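Local coordinates for protein MstE (Scytonema sp. PCC 10023, PDB 6SBF) that probably catalyses, as a single-domain class II (type II) terpene cyclase, the protonation-started cyclisation of an isoprenoid chain on the way to merosterol-type products, at residues T67-L72 with V357-K362; N262-T268 with A291-L295; Y103-G107 with S154-F158; G57-V61 with D110-W114; Q204-E208 with T219-A223. The protein carries 1 engineered substitution. Numbering follows the deposited sequence.

Interaction 1: T67-L72 with V357-K362; sequences TMLATL and VNSLVK
In the alpha6-alpha6 barrel of MstE, the C-terminal end of helix 59-69 and the turn after it pack on helix 350-363, so that the N-terminal and C-terminal parts of the barrel meet. T67 and M68 are helical; L69 to L72 then form a type I beta turn (L72 N to L69 O 3.1 Å), while 357-362 is helical throughout. The backbones are closest at M68 and N358, with CA atoms 5.3 Å apart. Along the second segment, V357 (chi1 p) sets CG1 4.1 Å from CD2 of L69, an apolar contact. N358 (chi1 t) points toward the turn, and its ND2 donates a nearly straight hydrogen bond to M68 O, 2.9 Å long at 171°, a backbone carbonyl near the C-terminal end of helix 59-69. The sulfur SD of M68 (chi1 m, chi2 m) rests 3.7 Å from CB of N358, whose OD1 is weakly bonded to R273, so this amide joins three helices. S359 and L360 face other helices. One turn after N358, V361 (chi1 t) fits between two turn residues: its CG2 lies 3.8 Å from CD2 of L72 (chi1 m), and its CG1 3.4 Å from CG2 of T71 (chi1 m). K362 adds a last touch, CG 4.1 Å from CG2 of T71.

Interaction 2: N262-T268 with A291-L295; sequences NGSTFAT and AIGWL
Ring packing dominates where segment 262-268 meets the helical segment 291-295: the indole of W294 (chi1 t, chi2 83°) reaches out and lies against the start of helix 265-275. Its CZ2 is 3.6 Å from N262 O, CH2 is 3.7 Å from G263 C and 4.0 Å from T265 CG2, and CZ3 is 3.7 Å from T268 OG1. The backbone at G263, phi/psi 119/130, calls for glycine: a CB would jam against the preceding carbonyl and fall 2.5 Å from W294 CZ2. A water bridges N262 and W294, donating to N262 O at 2.7 Å and accepting from W294 NE1 at 3.0 Å. S264 (chi1 t) is the N-cap, its OG accepting from A267 N at 3.0 Å. The arrangement belongs to the helical barrel of the squalene-hopene cyclase family, and 291-295 probably opens a QW-type repeat: L295 O accepts from NE1 of W305, ten residues on. Helix-to-helix packing completes the contact, in the order T265 beside L295 (CA atoms 7.0 Å apart) and T268 beside A291 (6.9 Å). CG2 of T268 (chi1 m) meets A291 CB and L295 CG, each at 4.2 Å, while L295 CD2 is 4.1 Å from T265 O. T268 OG1 donates to S264 O at 2.7 Å, one helical turn back, and is also bonded to V255 N.

Interaction 3: Y103-G107 with S154-F158; sequences YILCG and SIRAF. Engineered in segment 154-158: F158 (natural residue Tyr).
Two uneven surfaces interlock here: the irregular loop 103-107, with its backbone extended at L105 to G107 (phi/psi -80/154, -67/165 and -64/156), and the helical segment 154-158. CA pairs set the register, L105 with F158 at 6.7 Å and C106 with S154 at 6.0 Å. F158, an engineered replacement of Tyr, is the broadest projection. With chi1 t and chi2 78°, its ring is laid along the loop; CE1 comes within 3.2 Å of I104 O and 4.1 Å of I104 CG1, and CZ within 3.4 Å of L105 CD2. That methyl sits over the ring face, 3.9 Å from the centroid and 29° off the normal, a CH-pi contact. L105 has chi1 between wells (-108°), with CD2 directed at the ring. The smaller knob is I155 (chi1 t, chi2 p), whose CD1 pushes into the notch between L105 CD1 and C106 SG, 4.1 Å from each. In return C106 (chi1 p) lodges its SG against the helix backbone, 3.8 Å from S154 O and 3.9 Å from I155 CA, and its CB lies 3.9 Å from S154 CB. A bound beta-mercaptoethanol, probably from the crystallisation liquor, lies about 4 Å from the C106 side chain. This is apolar packing at the surface, joining the loop that leads into barrel helix 109-121 to the short helix 152-158 of this class II cyclase fold.

Interaction 4: G57-V61 with D110-W114; sequences GDEWV and DTTGW
This is a buried, water-bridged helix-helix contact inside the alpha6-alpha6 barrel, between the N-terminal ends of helices 59-69 and 109-121. A D-x-D-T-T sequence, D108 to T112, runs into the start of the second helix and resembles the Asp-rich DxDD motif with which class II terpene cyclases protonate their substrates, so the contact probably lies at the active site. W60 and T111 come closest, CA to CA 4.8 Å. T111 (chi1 m) puts OG1 3.3 Å from W60 CB and CG2 4.3 Å from E59 CB; OG1 is bonded to D108, whereas the carboxylate of E59 pairs with R91 and R94. W60 (chi1 t, chi2 50°) and W114 (chi1 m, chi2 104°) meet obliquely, five-membered ring centroids 5.9 Å apart, planes at 57°. D110 (chi1 t) points toward W60. Its OD1 weakly accepts from W114 NE1 (3.3 Å); its OD2 is 3.7 Å from W60 NE1, and a water joins these two, accepting from W60 NE1 at 3.0 Å and donating to D110 OD2 at 2.7 Å.

Interaction 5: Q204-E208 with T219-A223; sequences QGNWE and TALTA
The indole of W207 spreads over the flank of helix 215-229, meeting the helical segment 219-223. The loop 204-208 brings it there through a turn at G205 (phi/psi 101/-11, which calls for glycine) followed by extended N206 and W207 (-94/174 and -117/160), with CA of W207 4.9 Å from that of T219. W207 adopts chi1 m and chi2 -101°, so that one ring face receives CG2 of T222: this methyl is 3.5 Å from the centroid of the six-membered ring, 18° off the normal, and 3.3 Å from CE2, a close CH-pi contact. T219 and T222 both take chi1 m, and each returns its OG1 to the helix backbone, at H215 O and T218 O respectively. CG2 of T219 lies 4.0 Å from W207 CE3, and its OG1 accepts a straight hydrogen bond from W207 N (2.9 Å, 167°). N206, in rotamer p, sets CB 3.4 Å from T219 OG1; its ND2 bonds weakly to W207 O (3.1 Å), and its OD1 to T202. The spacing of Q201, G205 and W207, with Q201 bonded to G205 O and W207 NE1 to L197 O, is consistent with a QW motif of squalene-hopene cyclases. Threonine chemistry thus serves twice: the hydroxyl of T219 fixes the loop backbone, and the methyl of T222 meets the tryptophan ring.

From the N terminus, interaction 4 opens at 57-61 and interaction 1 at 67-72, both on helix 59-69. Interaction 3 opens at 103-107, just before interaction 4 closes at 110-114, so these two cross, as do 4 and 1; they touch through Y103 and E59, and through M68 and W114. Interaction 3 closes at 154-158. Interaction 5, from 204-208 to 219-223, ties the loop after helix 187-200 to helix 215-229; interaction 2, from 262-268 to 291-295, ties helix 265-275 to helix 282-298. Interactions 3, 5 and 2 run in series, nested inside the loop that interaction 1 closes at 357-362, uniting the barrel's two ends. L360 packs on L295, and W114 on L221.

Interaction 1: T67-L72 with V357-K362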
# COMPACT_ATOMS: atom_id res chain seq x y z
N THR A 67 8.94 0.35 -4.37
CA THR A 67 8.52 -1.06 -4.38
C THR A 67 7.54 -1.27 -5.54
O THR A 67 7.61 -2.31 -6.25
CB THR A 67 7.95 -1.44 -3.01
OG1 THR A 67 8.93 -1.31 -1.99
CG2 THR A 67 7.43 -2.88 -3.01
N MET A 68 6.58 -0.36 -5.71
CA MET A 68 5.59 -0.51 -6.81
C MET A 68 6.31 -0.61 -8.15
O MET A 68 5.90 -1.37 -9.02
CB MET A 68 4.60 0.65 -6.82
CG MET A 68 3.63 0.72 -5.69
SD MET A 68 2.50 -0.67 -5.62
CE MET A 68 2.98 -1.43 -4.09
N LEU A 69 7.34 0.21 -8.34
CA LEU A 69 8.04 0.27 -9.66
C LEU A 69 9.06 -0.85 -9.83
O LEU A 69 9.61 -0.97 -10.95
CB LEU A 69 8.69 1.65 -9.80
CG LEU A 69 7.72 2.82 -9.96
CD1 LEU A 69 8.48 4.12 -10.03
CD2 LEU A 69 6.90 2.70 -11.20
N ALA A 70 9.32 -1.64 -8.81
CA ALA A 70 10.31 -2.72 -8.90
C ALA A 70 9.89 -3.81 -9.89
O ALA A 70 10.74 -4.59 -10.29
CB ALA A 70 10.56 -3.32 -7.53
N THR A 71 8.62 -3.87 -10.30
CA THR A 71 8.12 -4.84 -11.31
C THR A 71 8.55 -4.43 -12.73
O THR A 71 8.48 -5.26 -13.65
CB THR A 71 6.59 -5.00 -11.25
OG1 THR A 71 6.14 -5.25 -9.92
CG2 THR A 71 6.18 -6.18 -12.09
N LEU A 72 8.97 -3.20 -12.93
CA LEU A 72 9.35 -2.82 -14.30
C LEU A 72 10.75 -3.31 -14.67
O LEU A 72 11.67 -3.30 -13.86
CB LEU A 72 9.35 -1.32 -14.45
CG LEU A 72 7.95 -0.79 -14.57
CD1 LEU A 72 7.82 0.55 -14.00
CD2 LEU A 72 7.31 -0.93 -15.91
N VAL A 357 -0.03 1.71 -11.79
CA VAL A 357 0.91 1.22 -12.83
C VAL A 357 1.43 -0.16 -12.39
O VAL A 357 1.55 -1.07 -13.24
CB VAL A 357 1.98 2.27 -13.15
CG1 VAL A 357 2.91 2.34 -12.03
CG2 VAL A 357 2.61 1.93 -14.47
N ASN A 358 1.67 -0.39 -11.11
CA ASN A 358 2.10 -1.72 -10.65
C ASN A 358 1.07 -2.79 -11.02
O ASN A 358 1.40 -3.88 -11.52
CB ASN A 358 2.41 -1.67 -9.19
CG ASN A 358 2.62 -3.02 -8.59
OD1 ASN A 358 1.66 -3.71 -8.30
ND2 ASN A 358 3.87 -3.38 -8.35
N SER A 359 -0.21 -2.50 -10.76
CA SER A 359 -1.27 -3.51 -11.01
C SER A 359 -1.31 -3.81 -12.50
O SER A 359 -1.57 -4.96 -12.87
CB SER A 359 -2.61 -3.04 -10.44
OG SER A 359 -3.22 -1.98 -11.20
N LEU A 360 -1.14 -2.81 -13.37
CA LEU A 360 -1.25 -3.00 -14.83
C LEU A 360 -0.04 -3.83 -15.34
O LEU A 360 -0.22 -4.69 -16.19
CB LEU A 360 -1.32 -1.66 -15.54
CG LEU A 360 -2.58 -0.84 -15.31
CD1 LEU A 360 -2.47 0.49 -16.03
CD2 LEU A 360 -3.81 -1.60 -15.76
N VAL A 361 1.14 -3.54 -14.81
CA VAL A 361 2.34 -4.34 -15.15
C VAL A 361 2.12 -5.81 -14.77
O VAL A 361 2.38 -6.73 -15.58
CB VAL A 361 3.60 -3.75 -14.52
CG1 VAL A 361 4.79 -4.65 -14.75
CG2 VAL A 361 3.93 -2.38 -15.06
N LYS A 362 1.62 -6.06 -13.57
CA LYS A 362 1.44 -7.44 -13.10
C LYS A 362 0.32 -8.11 -13.88
O LYS A 362 0.40 -9.32 -14.09
CB LYS A 362 1.20 -7.41 -11.60
CG LYS A 362 2.35 -6.94 -10.72
CD LYS A 362 2.11 -6.87 -9.23
CE LYS A 362 1.53 -8.11 -8.63
NZ LYS A 362 2.61 -9.12 -8.55

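Interaction 2: N262-T268 with A291-L295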
# COMPACT_ATOMS: atom_id res chain seq x y z
N ASN A 262 -18.73 5.67 -8.78
CA ASN A 262 -18.45 5.28 -10.19
C ASN A 262 -16.99 4.82 -10.29
O ASN A 262 -16.48 4.72 -11.41
CB ASN A 262 -18.78 6.39 -11.20
CG ASN A 262 -20.28 6.66 -11.20
OD1 ASN A 262 -21.05 5.79 -11.57
ND2 ASN A 262 -20.65 7.83 -10.76
N GLY A 263 -16.35 4.48 -9.18
CA GLY A 263 -15.08 3.73 -9.19
C GLY A 263 -13.91 4.49 -8.57
O GLY A 263 -13.62 5.64 -8.92
N SER A 264 -13.21 3.80 -7.67
CA SER A 264 -11.97 4.25 -7.03
C SER A 264 -10.76 3.67 -7.80
O SER A 264 -10.66 2.43 -7.90
CB SER A 264 -11.90 3.79 -5.62
OG SER A 264 -10.58 3.83 -5.15
N THR A 265 -9.89 4.51 -8.30
CA THR A 265 -8.69 4.03 -8.99
C THR A 265 -7.82 3.22 -8.05
O THR A 265 -7.31 2.13 -8.46
CB THR A 265 -7.94 5.17 -9.65
OG1 THR A 265 -7.75 6.20 -8.71
CG2 THR A 265 -8.69 5.71 -10.87
N PHE A 266 -7.63 3.64 -6.82
CA PHE A 266 -6.80 2.94 -5.82
C PHE A 266 -7.39 1.59 -5.47
O PHE A 266 -6.66 0.56 -5.46
CB PHE A 266 -6.58 3.83 -4.60
CG PHE A 266 -5.70 3.30 -3.51
CD1 PHE A 266 -4.32 3.28 -3.68
CD2 PHE A 266 -6.21 2.91 -2.29
CE1 PHE A 266 -3.51 2.86 -2.63
CE2 PHE A 266 -5.44 2.54 -1.23
CZ PHE A 266 -4.06 2.52 -1.41
N ALA A 267 -8.67 1.54 -5.13
CA ALA A 267 -9.29 0.29 -4.70
C ALA A 267 -9.31 -0.66 -5.91
O ALA A 267 -9.19 -1.87 -5.71
CB ALA A 267 -10.68 0.53 -4.12
N THR A 268 -9.57 -0.16 -7.10
CA THR A 268 -9.63 -1.01 -8.31
C THR A 268 -8.25 -1.63 -8.60
O THR A 268 -8.18 -2.82 -8.92
CB THR A 268 -10.18 -0.26 -9.52
OG1 THR A 268 -11.49 0.22 -9.18
CG2 THR A 268 -10.26 -1.10 -10.75
N ALA A 291 -11.28 -4.54 -15.54
CA ALA A 291 -10.57 -3.61 -14.65
C ALA A 291 -9.44 -2.93 -15.43
O ALA A 291 -9.23 -1.71 -15.31
CB ALA A 291 -10.03 -4.34 -13.46
N ILE A 292 -8.71 -3.71 -16.22
CA ILE A 292 -7.63 -3.11 -17.06
C ILE A 292 -8.28 -2.07 -17.98
O ILE A 292 -7.73 -0.94 -18.12
CB ILE A 292 -6.88 -4.21 -17.85
CG1 ILE A 292 -6.03 -5.05 -16.91
CG2 ILE A 292 -6.05 -3.58 -18.95
CD1 ILE A 292 -5.54 -6.35 -17.56
N GLY A 293 -9.36 -2.42 -18.67
CA GLY A 293 -9.95 -1.46 -19.61
C GLY A 293 -10.38 -0.18 -18.91
O GLY A 293 -10.17 0.93 -19.43
N TRP A 294 -11.00 -0.31 -17.75
CA TRP A 294 -11.49 0.88 -17.04
C TRP A 294 -10.30 1.74 -16.58
O TRP A 294 -10.31 2.96 -16.75
CB TRP A 294 -12.36 0.45 -15.87
CG TRP A 294 -12.95 1.64 -15.16
CD1 TRP A 294 -14.07 2.33 -15.52
CD2 TRP A 294 -12.45 2.21 -13.94
NE1 TRP A 294 -14.27 3.32 -14.59
CE2 TRP A 294 -13.33 3.26 -13.60
CE3 TRP A 294 -11.38 1.93 -13.09
CZ2 TRP A 294 -13.13 4.03 -12.46
CZ3 TRP A 294 -11.19 2.68 -11.95
CH2 TRP A 294 -12.07 3.72 -11.64
N LEU A 295 -9.26 1.08 -16.05
CA LEU A 295 -8.09 1.87 -15.61
C LEU A 295 -7.44 2.56 -16.84
O LEU A 295 -7.04 3.74 -16.72
CB LEU A 295 -7.09 0.96 -14.88
CG LEU A 295 -7.55 0.50 -13.51
CD1 LEU A 295 -6.67 -0.64 -12.98
CD2 LEU A 295 -7.55 1.63 -12.52
O HOH W 1 -16.59 5.07 -14.07

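Interaction 3: Y103-G107 with S154-F158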
# COMPACT_ATOMS: atom_id res chain seq x y z
N TYR A 103 11.11 12.94 7.78
CA TYR A 103 12.26 13.10 8.69
C TYR A 103 11.83 13.34 10.13
O TYR A 103 12.48 12.86 11.06
CB TYR A 103 13.13 14.29 8.25
CG TYR A 103 14.41 14.43 9.01
CD1 TYR A 103 15.55 13.78 8.60
CD2 TYR A 103 14.50 15.20 10.14
CE1 TYR A 103 16.76 13.91 9.27
CE2 TYR A 103 15.69 15.33 10.85
CZ TYR A 103 16.82 14.65 10.43
OH TYR A 103 17.96 14.76 11.15
N ILE A 104 10.78 14.15 10.31
CA ILE A 104 10.46 14.66 11.67
C ILE A 104 9.62 13.63 12.44
O ILE A 104 9.53 13.73 13.65
CB ILE A 104 9.80 16.04 11.62
CG1 ILE A 104 8.41 16.01 10.97
CG2 ILE A 104 10.72 17.09 11.00
CD1 ILE A 104 7.66 17.28 11.16
N LEU A 105 9.06 12.65 11.76
CA LEU A 105 8.30 11.60 12.46
C LEU A 105 9.21 10.54 13.06
O LEU A 105 10.36 10.30 12.55
CB LEU A 105 7.33 10.89 11.52
CG LEU A 105 5.87 11.23 11.75
CD1 LEU A 105 5.41 10.74 13.13
CD2 LEU A 105 5.57 12.70 11.52
N CYS A 106 8.73 9.89 14.10
CA CYS A 106 9.39 8.71 14.65
C CYS A 106 9.30 7.57 13.63
O CYS A 106 8.56 7.62 12.66
CB CYS A 106 8.77 8.30 15.97
SG CYS A 106 7.00 7.92 15.86
N GLY A 107 10.11 6.55 13.88
CA GLY A 107 10.03 5.36 13.04
C GLY A 107 8.71 4.67 13.16
O GLY A 107 8.00 4.81 14.19
N SER A 154 7.33 6.46 21.46
CA SER A 154 7.85 7.13 20.25
C SER A 154 6.83 8.12 19.71
O SER A 154 7.21 9.28 19.39
CB SER A 154 8.26 6.15 19.21
OG SER A 154 9.26 5.34 19.73
N ILE A 155 5.60 7.67 19.52
CA ILE A 155 4.55 8.50 18.87
C ILE A 155 4.02 9.52 19.89
O ILE A 155 3.73 10.63 19.50
CB ILE A 155 3.48 7.62 18.20
CG1 ILE A 155 2.50 8.49 17.38
CG2 ILE A 155 2.72 6.69 19.17
CD1 ILE A 155 3.14 9.29 16.28
N ARG A 156 3.95 9.18 21.17
CA ARG A 156 3.68 10.20 22.20
C ARG A 156 4.73 11.33 22.19
O ARG A 156 4.34 12.50 22.41
CB ARG A 156 3.61 9.55 23.58
CG ARG A 156 2.25 8.93 23.88
CD ARG A 156 2.16 8.49 25.34
NE ARG A 156 1.01 7.66 25.66
CZ ARG A 156 -0.24 8.10 25.77
NH1 ARG A 156 -1.21 7.26 26.09
NH2 ARG A 156 -0.50 9.37 25.54
N ALA A 157 6.04 10.99 22.07
CA ALA A 157 7.13 11.99 22.16
C ALA A 157 6.98 12.94 20.98
O ALA A 157 7.21 14.10 21.11
CB ALA A 157 8.51 11.35 22.17
N PHE A 158 6.57 12.42 19.83
CA PHE A 158 6.35 13.24 18.62
C PHE A 158 5.15 14.17 18.82
O PHE A 158 5.28 15.37 18.44
CB PHE A 158 6.14 12.37 17.38
CG PHE A 158 5.86 13.24 16.19
CD1 PHE A 158 6.89 13.90 15.56
CD2 PHE A 158 4.57 13.44 15.75
CE1 PHE A 158 6.63 14.77 14.50
CE2 PHE A 158 4.31 14.28 14.68
CZ PHE A 158 5.33 14.97 14.07

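Interaction 4: G57-V61 with D110-W114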
# COMPACT_ATOMS: atom_id res chain seq x y z
N GLY A 57 4.70 13.52 3.39
CA GLY A 57 5.43 12.24 3.45
C GLY A 57 6.57 12.17 2.41
O GLY A 57 6.41 12.65 1.30
N ASP A 58 7.66 11.50 2.82
CA ASP A 58 8.74 11.27 1.83
C ASP A 58 9.36 9.87 2.00
O ASP A 58 9.24 9.10 1.04
CB ASP A 58 9.77 12.41 1.82
CG ASP A 58 10.46 12.83 3.09
OD1 ASP A 58 10.54 12.08 4.06
OD2 ASP A 58 11.01 13.99 3.10
N GLU A 59 9.90 9.52 3.16
CA GLU A 59 10.54 8.19 3.31
C GLU A 59 9.52 7.12 2.96
O GLU A 59 9.80 6.20 2.21
CB GLU A 59 11.06 7.97 4.72
CG GLU A 59 12.16 8.91 5.13
CD GLU A 59 12.57 8.86 6.58
OE1 GLU A 59 12.49 7.78 7.21
OE2 GLU A 59 13.01 9.94 7.12
N TRP A 60 8.32 7.18 3.58
CA TRP A 60 7.29 6.16 3.35
C TRP A 60 6.86 6.15 1.88
O TRP A 60 6.77 5.09 1.24
CB TRP A 60 6.13 6.45 4.29
CG TRP A 60 4.88 5.72 3.92
CD1 TRP A 60 4.72 4.40 3.67
CD2 TRP A 60 3.58 6.28 3.81
NE1 TRP A 60 3.41 4.10 3.43
CE2 TRP A 60 2.69 5.25 3.49
CE3 TRP A 60 3.11 7.58 3.96
CZ2 TRP A 60 1.31 5.46 3.37
CZ3 TRP A 60 1.75 7.77 3.85
CH2 TRP A 60 0.87 6.75 3.52
N VAL A 61 6.53 7.30 1.33
CA VAL A 61 6.01 7.41 -0.04
C VAL A 61 7.07 6.89 -1.00
O VAL A 61 6.73 6.13 -1.95
CB VAL A 61 5.60 8.84 -0.36
CG1 VAL A 61 5.22 8.98 -1.81
CG2 VAL A 61 4.44 9.25 0.52
N ASP A 110 5.39 0.20 9.32
CA ASP A 110 4.88 0.12 7.93
C ASP A 110 5.93 0.69 6.99
O ASP A 110 6.29 0.06 5.98
CB ASP A 110 3.53 0.81 7.79
CG ASP A 110 2.89 0.52 6.44
OD1 ASP A 110 2.81 -0.65 6.07
OD2 ASP A 110 2.47 1.45 5.80
N THR A 111 6.35 1.89 7.24
CA THR A 111 7.36 2.53 6.42
C THR A 111 8.59 1.62 6.36
O THR A 111 9.16 1.44 5.25
CB THR A 111 7.80 3.89 6.99
OG1 THR A 111 6.63 4.72 7.09
CG2 THR A 111 8.84 4.51 6.11
N THR A 112 8.98 1.11 7.48
CA THR A 112 10.22 0.25 7.53
C THR A 112 10.04 -0.99 6.67
O THR A 112 10.96 -1.37 5.93
CB THR A 112 10.60 -0.04 8.99
OG1 THR A 112 10.87 1.20 9.67
CG2 THR A 112 11.79 -0.91 9.10
N GLY A 113 8.88 -1.62 6.71
CA GLY A 113 8.62 -2.77 5.84
C GLY A 113 8.70 -2.44 4.39
O GLY A 113 9.37 -3.18 3.62
N TRP A 114 8.10 -1.35 3.94
CA TRP A 114 8.19 -0.97 2.53
C TRP A 114 9.63 -0.67 2.14
O TRP A 114 10.03 -1.00 1.01
CB TRP A 114 7.28 0.22 2.20
CG TRP A 114 5.83 -0.16 2.20
CD1 TRP A 114 4.90 0.11 3.16
CD2 TRP A 114 5.13 -0.92 1.18
NE1 TRP A 114 3.69 -0.46 2.85
CE2 TRP A 114 3.79 -1.07 1.62
CE3 TRP A 114 5.51 -1.42 -0.08
CZ2 TRP A 114 2.87 -1.78 0.88
CZ3 TRP A 114 4.57 -2.11 -0.81
CH2 TRP A 114 3.25 -2.29 -0.33
O HOH W 2 1.44 1.90 3.39

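Interaction 5: Q204-E208 with T219-A223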
# COMPACT_ATOMS: atom_id res chain seq x y z
N GLN A 204 -16.68 -12.95 5.11
CA GLN A 204 -16.94 -12.67 3.69
C GLN A 204 -15.69 -12.94 2.82
O GLN A 204 -15.79 -12.86 1.57
CB GLN A 204 -17.45 -11.26 3.47
CG GLN A 204 -18.81 -11.05 4.11
CD GLN A 204 -18.72 -10.78 5.58
OE1 GLN A 204 -17.69 -10.40 6.13
NE2 GLN A 204 -19.86 -10.88 6.24
N GLY A 205 -14.55 -13.25 3.44
CA GLY A 205 -13.32 -13.56 2.68
C GLY A 205 -12.31 -12.45 2.59
O GLY A 205 -11.18 -12.69 2.14
N ASN A 206 -12.68 -11.26 2.99
CA ASN A 206 -11.75 -10.12 2.97
C ASN A 206 -11.05 -9.94 4.31
O ASN A 206 -11.39 -10.55 5.31
CB ASN A 206 -12.47 -8.85 2.53
CG ASN A 206 -13.47 -8.33 3.56
OD1 ASN A 206 -14.44 -9.04 3.84
ND2 ASN A 206 -13.20 -7.16 4.12
N TRP A 207 -10.12 -9.00 4.31
CA TRP A 207 -9.53 -8.43 5.53
C TRP A 207 -9.89 -6.95 5.55
O TRP A 207 -10.22 -6.37 4.50
CB TRP A 207 -8.01 -8.63 5.54
CG TRP A 207 -7.58 -10.03 5.86
CD1 TRP A 207 -7.13 -10.47 7.07
CD2 TRP A 207 -7.47 -11.15 4.95
NE1 TRP A 207 -6.80 -11.79 7.01
CE2 TRP A 207 -6.98 -12.23 5.71
CE3 TRP A 207 -7.73 -11.35 3.60
CZ2 TRP A 207 -6.78 -13.51 5.17
CZ3 TRP A 207 -7.50 -12.59 3.03
CH2 TRP A 207 -7.05 -13.65 3.82
N GLU A 208 -9.80 -6.40 6.74
CA GLU A 208 -10.00 -4.98 7.00
C GLU A 208 -8.70 -4.41 7.58
O GLU A 208 -8.11 -5.03 8.47
CB GLU A 208 -11.16 -4.76 7.96
CG GLU A 208 -12.49 -5.33 7.50
CD GLU A 208 -13.61 -5.17 8.53
OE1 GLU A 208 -13.30 -4.89 9.68
OE2 GLU A 208 -14.75 -5.45 8.18
N THR A 219 -6.64 -6.78 1.84
CA THR A 219 -7.05 -8.10 1.35
C THR A 219 -6.02 -8.59 0.32
O THR A 219 -5.60 -9.75 0.36
CB THR A 219 -8.47 -8.05 0.80
OG1 THR A 219 -9.36 -7.64 1.85
CG2 THR A 219 -8.90 -9.41 0.26
N ALA A 220 -5.67 -7.75 -0.65
CA ALA A 220 -4.69 -8.17 -1.70
C ALA A 220 -3.36 -8.50 -1.02
O ALA A 220 -2.77 -9.53 -1.33
CB ALA A 220 -4.50 -7.05 -2.68
N LEU A 221 -2.86 -7.63 -0.14
CA LEU A 221 -1.54 -7.88 0.46
C LEU A 221 -1.57 -9.16 1.27
O LEU A 221 -0.60 -9.92 1.29
CB LEU A 221 -1.13 -6.69 1.30
CG LEU A 221 -0.66 -5.47 0.52
CD1 LEU A 221 -0.55 -4.29 1.41
CD2 LEU A 221 0.65 -5.74 -0.23
N THR A 222 -2.63 -9.41 2.02
CA THR A 222 -2.70 -10.62 2.87
C THR A 222 -2.75 -11.86 1.98
O THR A 222 -1.99 -12.84 2.24
CB THR A 222 -3.88 -10.57 3.83
OG1 THR A 222 -3.81 -9.42 4.68
CG2 THR A 222 -3.86 -11.81 4.68
N ALA A 223 -3.63 -11.87 0.99
CA ALA A 223 -3.73 -13.03 0.10
C ALA A 223 -2.39 -13.27 -0.62
O ALA A 223 -2.00 -14.45 -0.81
CB ALA A 223 -4.84 -12.84 -0.87